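Local coordinates for protein farnesyl pyrophosphate synthetase (Staphylococcus aureus, PDB 5H9D) that probably catalyses the magnesium-dependent chain elongation that yields heptaprenyl diphosphate, paired with a different protein subunit, at residues K11-R16 against V67-E72; K19-K24 against L114-E119. All coordinates share one frame; numbering follows the deposited sequence.

Contact 1 (K11-R16 against V67-E72)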
# COMPACT_ATOMS: atom_id res chain seq x y z
N LYS A 11 13.56 17.76 -4.45
CA LYS A 11 13.11 18.74 -3.47
C LYS A 11 11.71 19.27 -3.82
O LYS A 11 10.89 19.52 -2.95
CB LYS A 11 14.08 19.93 -3.38
CG LYS A 11 15.47 19.57 -2.91
CD LYS A 11 16.25 20.78 -2.44
CE LYS A 11 17.71 20.41 -2.13
NZ LYS A 11 18.54 20.06 -3.34
N LYS A 12 11.45 19.45 -5.11
CA LYS A 12 10.16 19.93 -5.52
C LYS A 12 9.12 18.88 -5.17
O LYS A 12 8.01 19.21 -4.77
CB LYS A 12 10.18 20.26 -7.00
CG LYS A 12 11.36 21.13 -7.36
CD LYS A 12 10.99 22.25 -8.29
CE LYS A 12 10.88 21.79 -9.71
NZ LYS A 12 10.80 22.98 -10.61
N VAL A 13 9.47 17.61 -5.30
CA VAL A 13 8.50 16.59 -4.94
C VAL A 13 8.37 16.49 -3.41
O VAL A 13 7.29 16.22 -2.89
CB VAL A 13 8.86 15.21 -5.54
CG1 VAL A 13 7.99 14.13 -4.93
CG2 VAL A 13 8.63 15.22 -7.05
N GLU A 14 9.45 16.75 -2.70
CA GLU A 14 9.46 16.66 -1.24
C GLU A 14 8.65 17.77 -0.57
O GLU A 14 8.11 17.60 0.52
CB GLU A 14 10.91 16.73 -0.75
CG GLU A 14 11.12 16.30 0.68
CD GLU A 14 10.86 14.81 0.85
OE1 GLU A 14 11.01 14.31 1.98
OE2 GLU A 14 10.52 14.16 -0.17
N GLN A 15 8.62 18.93 -1.21
CA GLN A 15 7.90 20.10 -0.72
C GLN A 15 6.41 19.97 -0.96
O GLN A 15 5.61 20.50 -0.19
CB GLN A 15 8.46 21.34 -1.39
CG GLN A 15 9.67 21.86 -0.66
CD GLN A 15 10.49 22.82 -1.48
OE1 GLN A 15 9.97 23.58 -2.30
NE2 GLN A 15 11.79 22.82 -1.24
N ARG A 16 6.07 19.25 -2.02
CA ARG A 16 4.71 18.95 -2.41
C ARG A 16 4.21 17.84 -1.48
O ARG A 16 3.01 17.74 -1.19
CB ARG A 16 4.69 18.48 -3.87
CG ARG A 16 3.97 19.42 -4.84
CD ARG A 16 4.51 19.39 -6.28
NE ARG A 16 5.62 20.32 -6.37
CZ ARG A 16 5.78 21.23 -7.33
NH1 ARG A 16 4.89 21.33 -8.31
NH2 ARG A 16 6.83 22.06 -7.28
N VAL A 67 2.12 12.71 -9.82
CA VAL A 67 2.14 11.26 -9.76
C VAL A 67 3.30 10.84 -8.87
O VAL A 67 3.24 9.84 -8.15
CB VAL A 67 2.25 10.63 -11.19
CG1 VAL A 67 2.18 9.12 -11.09
CG2 VAL A 67 1.09 11.11 -12.03
N ALA A 68 4.35 11.63 -8.89
CA ALA A 68 5.52 11.38 -8.05
C ALA A 68 5.12 11.47 -6.56
O ALA A 68 5.47 10.58 -5.77
CB ALA A 68 6.63 12.39 -8.40
N VAL A 69 4.38 12.53 -6.19
CA VAL A 69 3.88 12.74 -4.84
C VAL A 69 2.96 11.56 -4.45
O VAL A 69 3.04 11.02 -3.35
CB VAL A 69 3.12 14.10 -4.73
CG1 VAL A 69 2.29 14.15 -3.50
CG2 VAL A 69 4.12 15.26 -4.68
N ALA A 70 2.10 11.15 -5.37
CA ALA A 70 1.20 10.02 -5.10
C ALA A 70 1.96 8.74 -4.85
O ALA A 70 1.64 8.01 -3.92
CB ALA A 70 0.22 9.81 -6.27
N LEU A 71 2.95 8.44 -5.68
CA LEU A 71 3.72 7.21 -5.51
C LEU A 71 4.43 7.12 -4.15
O LEU A 71 4.45 6.05 -3.52
CB LEU A 71 4.76 7.05 -6.63
CG LEU A 71 4.40 6.33 -7.92
CD1 LEU A 71 4.40 4.84 -7.60
CD2 LEU A 71 3.06 6.81 -8.47
N GLU A 72 5.02 8.23 -3.70
CA GLU A 72 5.73 8.21 -2.43
C GLU A 72 4.75 8.08 -1.28
O GLU A 72 5.08 7.49 -0.27
CB GLU A 72 6.59 9.47 -2.29
CG GLU A 72 7.67 9.42 -1.23
CD GLU A 72 8.66 8.28 -1.39
OE1 GLU A 72 8.65 7.65 -2.47
OE2 GLU A 72 9.45 8.00 -0.46

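Contact 2 (K19-K24 against L114-E119)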
# COMPACT_ATOMS: atom_id res chain seq x y z
N LYS A 19 3.33 19.53 1.95
CA LYS A 19 2.03 20.18 2.04
C LYS A 19 0.92 19.11 2.12
O LYS A 19 0.04 19.19 2.98
CB LYS A 19 1.76 21.07 0.84
CG LYS A 19 0.44 21.81 0.95
CD LYS A 19 -0.06 22.28 -0.40
CE LYS A 19 -1.41 22.99 -0.31
NZ LYS A 19 -1.79 23.57 -1.63
N ALA A 20 0.99 18.12 1.23
CA ALA A 20 0.02 17.04 1.16
C ALA A 20 -0.22 16.32 2.48
O ALA A 20 -1.28 15.77 2.71
CB ALA A 20 0.45 16.05 0.10
N ILE A 21 0.76 16.36 3.36
CA ILE A 21 0.67 15.68 4.62
C ILE A 21 -0.05 16.44 5.75
O ILE A 21 -0.45 15.87 6.79
CB ILE A 21 2.13 15.23 5.01
CG1 ILE A 21 2.18 13.72 5.00
CG2 ILE A 21 2.57 15.79 6.32
CD1 ILE A 21 1.64 13.15 3.76
N LYS A 22 -0.24 17.73 5.55
CA LYS A 22 -0.91 18.54 6.55
C LYS A 22 -2.34 18.05 6.75
O LYS A 22 -3.04 17.72 5.78
CB LYS A 22 -0.82 20.01 6.13
CG LYS A 22 0.64 20.46 6.15
CD LYS A 22 0.85 21.93 5.90
CE LYS A 22 2.32 22.30 6.20
NZ LYS A 22 2.64 23.73 5.89
N SER A 23 -2.77 17.96 8.00
CA SER A 23 -4.11 17.47 8.27
C SER A 23 -4.92 18.23 9.32
O SER A 23 -4.38 18.91 10.17
CB SER A 23 -4.01 15.98 8.67
OG SER A 23 -5.14 15.49 9.38
N LYS A 24 -6.24 18.09 9.23
CA LYS A 24 -7.13 18.68 10.19
C LYS A 24 -6.86 18.00 11.53
O LYS A 24 -7.14 18.57 12.58
CB LYS A 24 -8.56 18.48 9.76
CG LYS A 24 -9.02 19.46 8.71
CD LYS A 24 -10.54 19.59 8.67
CE LYS A 24 -11.12 19.28 7.26
NZ LYS A 24 -12.63 19.06 7.27
N LEU A 114 -2.67 6.71 2.26
CA LEU A 114 -3.19 6.02 1.09
C LEU A 114 -4.30 6.84 0.43
O LEU A 114 -4.33 6.96 -0.78
CB LEU A 114 -3.73 4.69 1.54
CG LEU A 114 -3.69 3.54 0.59
CD1 LEU A 114 -2.23 3.11 0.44
CD2 LEU A 114 -4.56 2.41 1.17
N ALA A 115 -5.20 7.40 1.23
CA ALA A 115 -6.30 8.19 0.68
C ALA A 115 -5.76 9.39 -0.10
O ALA A 115 -6.30 9.74 -1.16
CB ALA A 115 -7.25 8.68 1.79
N LEU A 116 -4.71 10.01 0.45
CA LEU A 116 -4.09 11.17 -0.18
C LEU A 116 -3.49 10.73 -1.52
O LEU A 116 -3.53 11.47 -2.50
CB LEU A 116 -2.97 11.73 0.71
CG LEU A 116 -3.30 12.47 2.01
CD1 LEU A 116 -1.98 12.79 2.77
CD2 LEU A 116 -4.14 13.72 1.68
N GLY A 117 -2.92 9.53 -1.54
CA GLY A 117 -2.34 9.02 -2.77
C GLY A 117 -3.40 8.96 -3.86
O GLY A 117 -3.12 9.30 -5.01
N LEU A 118 -4.61 8.53 -3.50
CA LEU A 118 -5.72 8.46 -4.46
C LEU A 118 -6.15 9.86 -4.92
O LEU A 118 -6.49 10.06 -6.08
CB LEU A 118 -6.93 7.74 -3.88
CG LEU A 118 -6.80 6.24 -3.65
CD1 LEU A 118 -8.20 5.64 -3.79
CD2 LEU A 118 -5.80 5.58 -4.65
N GLU A 119 -6.14 10.81 -3.99
CA GLU A 119 -6.50 12.17 -4.34
C GLU A 119 -5.52 12.65 -5.38
O GLU A 119 -5.92 13.26 -6.38
CB GLU A 119 -6.36 13.11 -3.15
CG GLU A 119 -7.51 13.21 -2.19
CD GLU A 119 -7.29 14.38 -1.22
OE1 GLU A 119 -8.03 14.47 -0.20
OE2 GLU A 119 -6.38 15.22 -1.50

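Contact 1 (K11-R16 against V67-E72)
Val13 packs on Ala68 and Val69 of helix 62-85, and the root of Arg16, one turn further along the N-terminal helix 6-20, packs on Val69. The pair illustrates helix-helix packing in the all-alpha polyprenyl synthase fold: the two segments cross at -65°, with axes 9.3 Å apart, and a crossing this steep confines the contact to a small patch. Arg16 serves two purposes along its length. Its CB meets Val69 CG2 at 3.4 Å, and CG is still within 4.2 Å of that same CG2, the two side chains crossing at about a right angle. Beyond CG the chain leaves Val69, bending at chi3 (-86°), which carries NE back over its own helix to the carbonyl of Lys12. Arg16 NE lies 3.1 Å from Lys12 O, and its N-H reaches the oxygen from above the carbonyl plane, a bond that ties the guanidinium to the preceding turn. At the tip, NH1 forms a salt bridge with Glu62 while the guanidinium makes a cation-pi contact with Tyr65, so the charged end is anchored near the start of the helix whose valine the methylenes touch. Val13, backed by Pro45 and Ile49 of helix 43-51, brings its backbone as well as its methyls: Val13 O lies 3.8 Å from Val69 CG2. Its CG1, anti to the backbone N (chi1 169°), touches both Val69 CG2, at 4.0 Å, and Ala68 CB, while Val13 CG2 meets Ala68 alone, 3.7 Å from its CB.

Contact 2 (K19-K24 against L114-E119)
Leu116 sets its CG beside the backbone N (chi1 -71°), and chi2 at 174° extends CD1 away from CA, toward Ala20 O and Ile21 CD1. Opposite, Ile21 folds its CD1 round at chi2 50° and brings that methyl across the leucine, the two side chains crossing nearly at right angles. Leu116 CD1 and Ile21 CD1 meet at 3.8 Å. The leucine fork also faces a backbone oxygen: Leu116 CD2 lies 3.7 Å from Ala20 O, and CG lies 3.9 Å from that oxygen, with CD1 modelled nearer still. Leu73 of helix 62-85 touches both Ile21 and Leu116, making a third apolar wall, so this is a three-way junction within the helical fold. Just beyond Ile21 the chain turns towards the partner protein, where Ser23 OG and Lys24 N both hydrogen-bond to Glu106 of the subunit 1 chain. Across 19-24 and 114-119 no hydrogen bond forms; the leucine presents only C-H groups to the carbonyl of Ala20, which is consistent with cohesion that comes mainly from apolar packing.

How the contacts relate
Both contacts use helix 6-20, and their centres lie 11 Å apart on the same side of the chain's centre. Along the sequence the segments alternate: 11-16, 19-24, 67-72, then 114-119. The N-terminal helix is thus applied first to helix 62-85 and, near its end, to helix 103-121. These two helices also touch each other where the contacts meet, Ala70 CB lying 3.6 Å from Gly117 O. Contact 1 is made without the partner subunit, whereas segments of contact 2 also pack against the subunit 1 chain. One helix early in the sequence therefore joins two helices of the synthase fold and leads into the surface where the heterodimer is assembled.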